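Local coordinates for exotoxin 6 (Staphylococcus aureus subsp. aureus Mu50, PDB 4ZYS), which is a staphylococcal superantigen-like exotoxin that probably acts on the host by binding its molecules, perhaps including sugars, at residues A[105-111]-A[190-196]; A[118-122]-A[136-140]. All coordinates share one frame; numbering follows the deposited sequence.

How the interactions relate
Both contacts belong to the beta-grasp half of the toxin. Interaction 1 joins two parallel strands inside the sheet and rests on regular backbone hydrogen bonds, with an aliphatic face turned to helix 130-145 and a more polar face turned outward. Interaction 2 ties that same helix to the edge strand and the loop after it, and does so mostly through side chains: an arginine, a tyrosine and one leucine. The two meet directly, since Leu107 O accepts a probable hydrogen bond from Ser119 N (2.9 Å) and Leu137 packs on Ile192. Interaction 2 buries less surface and closes one side of the apolar layer between sheet and helix, with Tyr121 and Leu137 buried and Leu120 exposed.

Interaction 1. Residues A[105-111]-A[190-196]; sequences PILEIKK and QKILVEM
Pro105 leads into the strand with its ring beside Ile192, CG lying 4.0 Å from Ile192 CD1 and the two side chains pointing the same way. Having no N-H to offer, a proline suits this position just before the regular pairing begins. At Ile106 the backbone takes over: its N-H goes to Gln190 O, and its carbonyl accepts from Ile192 N at 2.7 Å, a rather bent bond with an angle of 139° at the hydrogen. Ile106 CB rests on the CG of Lys191, an aliphatic touch on the outer face. Leu107 turns to the opposite face, where CG stands anti to the backbone N (chi1 168°). This carries Leu107 CD1 to within 3.7 Å of Ile192 CG2, and the same methyl also touches Val194. Branched aliphatics suit this face, because it is the one on which Leu137 of helix 130-145 packs. Here the first and last strands of the sheet pair in parallel, a hallmark of the beta-grasp fold, with the helix lying across one face. Glu108, on the outer face, continues the pattern through N to Ile192 O and O to Val194 N. A water donates to Glu108 OE1 at 2.7 Å and also to Ile192 O, so this carbonyl is held by both a backbone N-H and a water. Ile109 lies alongside Val194 on the helix side, CG1 4.2 Å from Val194 CB. Lys110 bonds through N to Val194 O and through O to Met196 N, 2.8 Å, while its ammonium bends off to Glu114 O and Gly112 O. Lys111, its aliphatic stem extended, lays CD 3.9 Å from the CE of selenomethionine Met196 and carries NZ on to His145 O.

Interaction 2. Residues A[118-122]-A[136-140]; sequences SSLYQ and RLRER
Ser119 and Leu120 receive the guanidinium of Arg140, and one nitrogen serves both. Arg140 NH1 donates to Leu120 O at 2.9 Å, with an angle of 154° at the hydrogen, and makes a weak second bond to Ser119 OG, also at 2.9 Å. The carbonyl is approached from above its plane, whereas both acceptors lie near the plane of the guanidinium, at its edge. Arginine suits this place because its chain is long enough to cross from helix to loop even with bends at chi2 and chi3, and these bends set the guanidinium edge against Leu120 O. The serine hydroxyl is small enough to sit beside it.

Arg140 and the buried Tyr121 together form the tight part of the contact. With CG anti to the backbone N (chi1 -170°), the tyrosine ring reaches from the loop to the helix. Arg140 NH2 comes to the ring edge, in its plane, 3.5 Å from Tyr121 CD1, which makes this an edge contact and not a cation-pi stack. Leu137 CD2 lies more loosely over one ring face, 4.4 Å from Tyr121 CZ, while Tyr121 OH lies 3.7 Å from Arg136 CB. A tyrosine fits well: its ring offers a face to Leu137 and an edge to Arg140, and its hydroxyl reaches the Arg136 stem.

The loose side is the more open one. The CB of exposed Leu120 points away from the helix, and its carbonyl does the bonding. Arg136 carries its charged end away from the ring to Glu139, where Arg136 NH1 meets Glu139 OE1 on the syn side at 3.0 Å, a salt bridge between residues about one turn apart.

Helix 130-145 thus lies across the beta-grasp sheet: Leu137 reaches Leu107, Ile192 and Ile157 on three of its strands, Tyr121 also packs on Ile192, and Arg140 bridges Leu107 and Ile109 to the loop beyond edge strand 117-119.

Interaction 1. Residues A[105-111]-A[190-196]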
ATOM      1  N   PRO A 105      -0.412  14.779  -6.959  1.00 24.10           N
ATOM      2  CA  PRO A 105       1.027  14.830  -7.250  1.00 24.05           C
ATOM      3  C   PRO A 105       1.276  14.508  -8.728  1.00 26.72           C
ATOM      4  O   PRO A 105       0.369  14.028  -9.413  1.00 25.42           O
ATOM      5  CB  PRO A 105       1.599  13.743  -6.329  1.00 25.25           C
ATOM      6  CG  PRO A 105       0.488  12.748  -6.187  1.00 27.67           C
ATOM      7  CD  PRO A 105      -0.775  13.558  -6.198  1.00 24.06           C
ATOM      8  N   ILE A 106       2.479  14.784  -9.228  1.00 22.31           N
ATOM      9  CA  ILE A 106       2.790  14.442 -10.605  1.00 21.40           C
ATOM     10  C   ILE A 106       2.915  12.949 -10.655  1.00 23.59           C
ATOM     11  O   ILE A 106       3.532  12.375  -9.762  1.00 22.92           O
ATOM     12  CB  ILE A 106       4.088  15.159 -11.108  1.00 24.69           C
ATOM     13  CG1 ILE A 106       3.879  16.662 -11.317  1.00 25.04           C
ATOM     14  CG2 ILE A 106       4.678  14.508 -12.377  1.00 24.78           C
ATOM     15  CD1 ILE A 106       2.606  17.068 -12.047  1.00 37.26           C
ATOM     16  N   LEU A 107       2.266  12.303 -11.625  1.00 20.29           N
ATOM     17  CA  LEU A 107       2.428  10.864 -11.797  1.00 19.52           C
ATOM     18  C   LEU A 107       2.875  10.624 -13.208  1.00 24.90           C
ATOM     19  O   LEU A 107       2.185  11.006 -14.147  1.00 25.82           O
ATOM     20  CB  LEU A 107       1.180  10.004 -11.444  1.00 19.01           C
ATOM     21  CG  LEU A 107       1.272   8.531 -11.904  1.00 23.67           C
ATOM     22  CD1 LEU A 107       2.355   7.735 -11.108  1.00 23.21           C
ATOM     23  CD2 LEU A 107      -0.078   7.853 -11.906  1.00 24.59           C
ATOM     24  N   GLU A 108       4.037  10.011 -13.364  1.00 23.62           N
ATOM     25  CA  GLU A 108       4.561   9.657 -14.681  1.00 23.84           C
ATOM     26  C   GLU A 108       4.876   8.186 -14.709  1.00 27.41           C
ATOM     27  O   GLU A 108       5.379   7.658 -13.722  1.00 25.45           O
ATOM     28  CB  GLU A 108       5.803  10.475 -15.043  1.00 25.63           C
ATOM     29  CG  GLU A 108       5.536  11.933 -15.347  1.00 34.71           C
ATOM     30  CD  GLU A 108       6.812  12.678 -15.680  1.00 50.93           C
ATOM     31  OE1 GLU A 108       7.709  12.732 -14.811  1.00 45.47           O
ATOM     32  OE2 GLU A 108       6.937  13.163 -16.827  1.00 48.50           O
ATOM     33  N   ILE A 109       4.563   7.522 -15.827  1.00 26.77           N
ATOM     34  CA  ILE A 109       4.846   6.100 -16.027  1.00 27.00           C
ATOM     35  C   ILE A 109       5.738   5.980 -17.259  1.00 30.26           C
ATOM     36  O   ILE A 109       5.380   6.451 -18.342  1.00 30.91           O
ATOM     37  CB  ILE A 109       3.561   5.215 -16.103  1.00 30.94           C
ATOM     38  CG1 ILE A 109       2.681   5.411 -14.827  1.00 30.08           C
ATOM     39  CG2 ILE A 109       3.942   3.719 -16.313  1.00 31.73           C
ATOM     40  CD1 ILE A 109       1.518   4.485 -14.655  1.00 35.61           C
ATOM     41  N   LYS A 110       6.927   5.408 -17.066  1.00 25.98           N
ATOM     42  CA  LYS A 110       7.927   5.224 -18.115  1.00 26.03           C
ATOM     43  C   LYS A 110       8.076   3.748 -18.406  1.00 30.15           C
ATOM     44  O   LYS A 110       8.448   3.001 -17.509  1.00 30.98           O
ATOM     45  CB  LYS A 110       9.276   5.868 -17.699  1.00 28.00           C
ATOM     46  CG  LYS A 110      10.464   5.513 -18.596  1.00 31.00           C
ATOM     47  CD  LYS A 110      11.604   6.501 -18.458  1.00 39.16           C
ATOM     48  CE  LYS A 110      12.913   5.977 -19.016  1.00 47.77           C
ATOM     49  NZ  LYS A 110      12.911   5.905 -20.496  1.00 60.47           N
ATOM     50  N   LYS A 111       7.802   3.329 -19.649  1.00 27.33           N
ATOM     51  CA  LYS A 111       7.940   1.927 -20.053  1.00 28.61           C
ATOM     52  C   LYS A 111       9.153   1.737 -20.980  1.00 34.64           C
ATOM     53  O   LYS A 111       9.168   2.234 -22.095  1.00 35.33           O
ATOM     54  CB  LYS A 111       6.661   1.406 -20.729  1.00 31.53           C
ATOM     55  CG  LYS A 111       6.737  -0.088 -21.066  1.00 32.09           C
ATOM     56  CD  LYS A 111       5.380  -0.604 -21.472  1.00 47.11           C
ATOM     57  CE  LYS A 111       5.461  -1.918 -22.197  1.00 59.92           C
ATOM     58  NZ  LYS A 111       4.116  -2.381 -22.615  1.00 72.40           N
ATOM     59  N   GLN A 190       5.033  15.004  -3.775  1.00 20.73           N
ATOM     60  CA  GLN A 190       5.170  15.939  -4.899  1.00 20.94           C
ATOM     61  C   GLN A 190       5.127  15.271  -6.285  1.00 24.98           C
ATOM     62  O   GLN A 190       4.421  15.753  -7.183  1.00 24.24           O
ATOM     63  CB  GLN A 190       6.492  16.727  -4.791  1.00 22.96           C
ATOM     64  CG  GLN A 190       6.366  18.041  -4.067  1.00 42.60           C
ATOM     65  CD  GLN A 190       5.731  19.149  -4.859  1.00 58.73           C
ATOM     66  OE1 GLN A 190       4.510  19.178  -5.054  1.00 53.59           O
ATOM     67  NE2 GLN A 190       6.533  20.149  -5.216  1.00 51.74           N
ATOM     68  N   LYS A 191       5.949  14.221  -6.470  1.00 19.71           N
ATOM     69  CA  LYS A 191       6.126  13.508  -7.725  1.00 18.62           C
ATOM     70  C   LYS A 191       6.160  12.020  -7.492  1.00 20.82           C
ATOM     71  O   LYS A 191       6.670  11.570  -6.468  1.00 19.49           O
ATOM     72  CB  LYS A 191       7.463  13.903  -8.386  1.00 21.25           C
ATOM     73  CG  LYS A 191       7.536  15.254  -9.052  1.00 37.60           C
ATOM     74  CD  LYS A 191       8.881  15.350  -9.768  1.00 46.91           C
ATOM     75  CE  LYS A 191       8.870  16.256 -10.974  1.00 55.22           C
ATOM     76  NZ  LYS A 191      10.172  16.229 -11.702  1.00 60.49           N
ATOM     77  N   ILE A 192       5.665  11.258  -8.468  1.00 17.26           N
ATOM     78  CA  ILE A 192       5.698   9.807  -8.481  1.00 16.80           C
ATOM     79  C   ILE A 192       6.171   9.383  -9.874  1.00 22.47           C
ATOM     80  O   ILE A 192       5.704   9.900 -10.897  1.00 21.40           O
ATOM     81  CB  ILE A 192       4.364   9.116  -8.075  1.00 19.35           C
ATOM     82  CG1 ILE A 192       3.878   9.570  -6.674  1.00 20.11           C
ATOM     83  CG2 ILE A 192       4.486   7.558  -8.143  1.00 16.70           C
ATOM     84  CD1 ILE A 192       2.361   9.181  -6.374  1.00 25.36           C
ATOM     85  N   LEU A 193       7.120   8.456  -9.896  1.00 20.23           N
ATOM     86  CA  LEU A 193       7.623   7.889 -11.119  1.00 20.22           C
ATOM     87  C   LEU A 193       7.515   6.395 -11.023  1.00 23.86           C
ATOM     88  O   LEU A 193       7.960   5.824 -10.034  1.00 22.54           O
ATOM     89  CB  LEU A 193       9.094   8.338 -11.395  1.00 20.81           C
ATOM     90  CG  LEU A 193       9.769   7.738 -12.658  1.00 24.17           C
ATOM     91  CD1 LEU A 193       9.089   8.229 -13.933  1.00 23.91           C
ATOM     92  CD2 LEU A 193      11.250   8.055 -12.692  1.00 23.60           C
ATOM     93  N   VAL A 194       6.904   5.754 -12.033  1.00 22.80           N
ATOM     94  CA  VAL A 194       6.846   4.294 -12.138  1.00 22.62           C
ATOM     95  C   VAL A 194       7.662   3.939 -13.370  1.00 26.03           C
ATOM     96  O   VAL A 194       7.241   4.262 -14.467  1.00 27.08           O
ATOM     97  CB  VAL A 194       5.408   3.701 -12.191  1.00 27.18           C
ATOM     98  CG1 VAL A 194       5.458   2.179 -12.184  1.00 26.65           C
ATOM     99  CG2 VAL A 194       4.538   4.211 -11.046  1.00 26.99           C
ATOM    100  N   GLU A 195       8.850   3.365 -13.197  1.00 22.62           N
ATOM    101  CA  GLU A 195       9.721   2.943 -14.301  1.00 22.99           C
ATOM    102  C   GLU A 195       9.604   1.453 -14.507  1.00 27.47           C
ATOM    103  O   GLU A 195       9.806   0.703 -13.546  1.00 27.80           O
ATOM    104  CB  GLU A 195      11.212   3.266 -14.018  1.00 25.09           C
ATOM    105  CG  GLU A 195      11.627   4.706 -14.196  1.00 38.01           C
ATOM    106  CD  GLU A 195      13.020   5.018 -13.678  1.00 56.41           C
ATOM    107  OE1 GLU A 195      13.250   4.944 -12.444  1.00 31.99           O
ATOM    108  OE2 GLU A 195      13.882   5.364 -14.518  1.00 46.85           O
HETATM  109  N   MSE A 196       9.335   1.007 -15.752  1.00 23.19           N
HETATM  110  CA  MSE A 196       9.303  -0.420 -16.079  1.00 22.67           C
HETATM  111  C   MSE A 196      10.367  -0.722 -17.087  1.00 33.38           C
HETATM  112  O   MSE A 196      10.627   0.114 -17.943  1.00 34.51           O
HETATM  113  CB  MSE A 196       7.958  -0.865 -16.641  1.00 22.83           C
HETATM  114  CG  MSE A 196       6.800  -0.657 -15.718  1.00 25.82           C
HETATM  115 SE   MSE A 196       5.153  -0.638 -16.766  0.75 28.60          SE
HETATM  116  CE  MSE A 196       5.447  -2.186 -17.916  1.00 25.73           C
TER
HETATM  117  O   HOH W   1       7.271  12.250 -12.165  1.00 23.69           O

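Interaction 2. Residues A[118-122]-A[136-140]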
ATOM      1  N   SER A 118       2.564  11.174 -18.507  1.00 26.82           N
ATOM      2  CA  SER A 118       1.837  11.747 -17.376  1.00 25.93           C
ATOM      3  C   SER A 118       0.424  11.147 -17.269  1.00 28.77           C
ATOM      4  O   SER A 118      -0.221  10.833 -18.279  1.00 26.08           O
ATOM      5  CB  SER A 118       1.744  13.259 -17.500  1.00 28.03           C
ATOM      6  OG  SER A 118       1.125  13.614 -18.720  1.00 38.33           O
ATOM      7  N   SER A 119      -0.027  10.973 -16.027  1.00 25.81           N
ATOM      8  CA  SER A 119      -1.341  10.436 -15.705  1.00 25.10           C
ATOM      9  C   SER A 119      -1.884  11.188 -14.516  1.00 27.45           C
ATOM     10  O   SER A 119      -1.110  11.654 -13.679  1.00 26.12           O
ATOM     11  CB  SER A 119      -1.243   8.941 -15.408  1.00 29.10           C
ATOM     12  OG  SER A 119      -2.525   8.354 -15.248  1.00 40.25           O
ATOM     13  N   LEU A 120      -3.207  11.326 -14.432  1.00 23.83           N
ATOM     14  CA  LEU A 120      -3.821  11.980 -13.277  1.00 21.92           C
ATOM     15  C   LEU A 120      -3.873  10.968 -12.097  1.00 26.48           C
ATOM     16  O   LEU A 120      -4.344   9.839 -12.267  1.00 25.95           O
ATOM     17  CB  LEU A 120      -5.222  12.517 -13.636  1.00 20.87           C
ATOM     18  CG  LEU A 120      -6.071  13.154 -12.525  1.00 24.52           C
ATOM     19  CD1 LEU A 120      -5.352  14.317 -11.830  1.00 23.80           C
ATOM     20  CD2 LEU A 120      -7.381  13.634 -13.081  1.00 25.97           C
ATOM     21  N   TYR A 121      -3.338  11.363 -10.933  1.00 22.07           N
ATOM     22  CA  TYR A 121      -3.369  10.546  -9.720  1.00 20.82           C
ATOM     23  C   TYR A 121      -3.887  11.388  -8.552  1.00 22.95           C
ATOM     24  O   TYR A 121      -3.349  12.467  -8.293  1.00 25.40           O
ATOM     25  CB  TYR A 121      -1.994   9.958  -9.412  1.00 22.20           C
ATOM     26  CG  TYR A 121      -2.036   8.913  -8.318  1.00 24.36           C
ATOM     27  CD1 TYR A 121      -2.752   7.732  -8.480  1.00 26.91           C
ATOM     28  CD2 TYR A 121      -1.373   9.109  -7.117  1.00 25.06           C
ATOM     29  CE1 TYR A 121      -2.818   6.779  -7.468  1.00 28.84           C
ATOM     30  CE2 TYR A 121      -1.416   8.154  -6.105  1.00 26.06           C
ATOM     31  CZ  TYR A 121      -2.157   6.999  -6.278  1.00 32.22           C
ATOM     32  OH  TYR A 121      -2.201   6.044  -5.297  1.00 32.40           O
ATOM     33  N   GLN A 122      -4.949  10.939  -7.892  1.00 15.99           N
ATOM     34  CA  GLN A 122      -5.541  11.709  -6.785  1.00 16.75           C
ATOM     35  C   GLN A 122      -5.291  11.041  -5.426  1.00 23.68           C
ATOM     36  O   GLN A 122      -5.619   9.869  -5.258  1.00 23.68           O
ATOM     37  CB  GLN A 122      -7.064  11.926  -6.996  1.00 16.70           C
ATOM     38  CG  GLN A 122      -7.376  12.605  -8.310  1.00 10.09           C
ATOM     39  CD  GLN A 122      -8.727  13.232  -8.464  1.00 22.50           C
ATOM     40  OE1 GLN A 122      -9.703  12.955  -7.759  1.00 23.87           O
ATOM     41  NE2 GLN A 122      -8.797  14.126  -9.409  1.00 13.77           N
ATOM     42  N   ARG A 136      -1.804   0.461  -5.534  1.00 18.92           N
ATOM     43  CA  ARG A 136      -2.504   1.298  -6.514  1.00 19.59           C
ATOM     44  C   ARG A 136      -1.596   1.705  -7.686  1.00 25.87           C
ATOM     45  O   ARG A 136      -2.076   1.802  -8.820  1.00 26.71           O
ATOM     46  CB  ARG A 136      -3.115   2.541  -5.848  1.00 17.52           C
ATOM     47  CG  ARG A 136      -4.226   2.229  -4.836  1.00 21.18           C
ATOM     48  CD  ARG A 136      -5.461   1.633  -5.524  1.00 19.41           C
ATOM     49  NE  ARG A 136      -6.587   1.497  -4.605  1.00 13.16           N
ATOM     50  CZ  ARG A 136      -7.613   0.683  -4.802  1.00 28.78           C
ATOM     51  NH1 ARG A 136      -7.643  -0.119  -5.860  1.00 26.78           N
ATOM     52  NH2 ARG A 136      -8.601   0.641  -3.933  1.00 18.76           N
ATOM     53  N   LEU A 137      -0.302   1.912  -7.438  1.00 20.71           N
ATOM     54  CA  LEU A 137       0.585   2.285  -8.538  1.00 20.01           C
ATOM     55  C   LEU A 137       0.896   1.048  -9.420  1.00 25.71           C
ATOM     56  O   LEU A 137       0.906   1.148 -10.645  1.00 26.82           O
ATOM     57  CB  LEU A 137       1.861   2.962  -8.019  1.00 18.78           C
ATOM     58  CG  LEU A 137       1.645   4.372  -7.395  1.00 20.23           C
ATOM     59  CD1 LEU A 137       2.823   4.772  -6.529  1.00 20.53           C
ATOM     60  CD2 LEU A 137       1.330   5.415  -8.439  1.00 15.56           C
ATOM     61  N   ARG A 138       1.070  -0.115  -8.795  1.00 21.16           N
ATOM     62  CA  ARG A 138       1.308  -1.364  -9.514  1.00 21.29           C
ATOM     63  C   ARG A 138       0.045  -1.751 -10.299  1.00 24.65           C
ATOM     64  O   ARG A 138       0.188  -2.197 -11.418  1.00 25.45           O
ATOM     65  CB  ARG A 138       1.763  -2.485  -8.547  1.00 19.73           C
ATOM     66  CG  ARG A 138       3.176  -2.238  -7.967  1.00 14.73           C
ATOM     67  CD  ARG A 138       3.818  -3.519  -7.505  1.00 17.90           C
ATOM     68  NE  ARG A 138       4.790  -3.286  -6.430  1.00 15.07           N
ATOM     69  CZ  ARG A 138       5.828  -4.075  -6.161  1.00 22.12           C
ATOM     70  NH1 ARG A 138       6.075  -5.139  -6.912  1.00 12.98           N
ATOM     71  NH2 ARG A 138       6.626  -3.805  -5.138  1.00 10.13           N
ATOM     72  N   GLU A 139      -1.163  -1.491  -9.762  1.00 21.59           N
ATOM     73  CA  GLU A 139      -2.469  -1.739 -10.410  1.00 23.69           C
ATOM     74  C   GLU A 139      -2.600  -0.965 -11.731  1.00 27.96           C
ATOM     75  O   GLU A 139      -3.018  -1.539 -12.732  1.00 28.16           O
ATOM     76  CB  GLU A 139      -3.613  -1.341  -9.457  1.00 25.50           C
ATOM     77  CG  GLU A 139      -5.016  -1.579  -9.998  1.00 37.96           C
ATOM     78  CD  GLU A 139      -6.110  -1.246  -9.006  1.00 56.61           C
ATOM     79  OE1 GLU A 139      -5.996  -0.201  -8.323  1.00 42.61           O
ATOM     80  OE2 GLU A 139      -7.083  -2.030  -8.914  1.00 51.38           O
ATOM     81  N   ARG A 140      -2.229   0.319 -11.717  1.00 24.76           N
ATOM     82  CA  ARG A 140      -2.228   1.232 -12.863  1.00 25.82           C
ATOM     83  C   ARG A 140      -1.210   0.732 -13.921  1.00 31.63           C
ATOM     84  O   ARG A 140      -1.563   0.622 -15.089  1.00 33.68           O
ATOM     85  CB  ARG A 140      -1.885   2.643 -12.338  1.00 25.73           C
ATOM     86  CG  ARG A 140      -1.853   3.791 -13.339  1.00 38.27           C
ATOM     87  CD  ARG A 140      -3.191   4.426 -13.641  1.00 36.85           C
ATOM     88  NE  ARG A 140      -3.939   4.922 -12.475  1.00 20.49           N
ATOM     89  CZ  ARG A 140      -4.017   6.196 -12.110  1.00 24.04           C
ATOM     90  NH1 ARG A 140      -3.341   7.127 -12.771  1.00 20.64           N
ATOM     91  NH2 ARG A 140      -4.778   6.551 -11.088  1.00 13.59           N
TER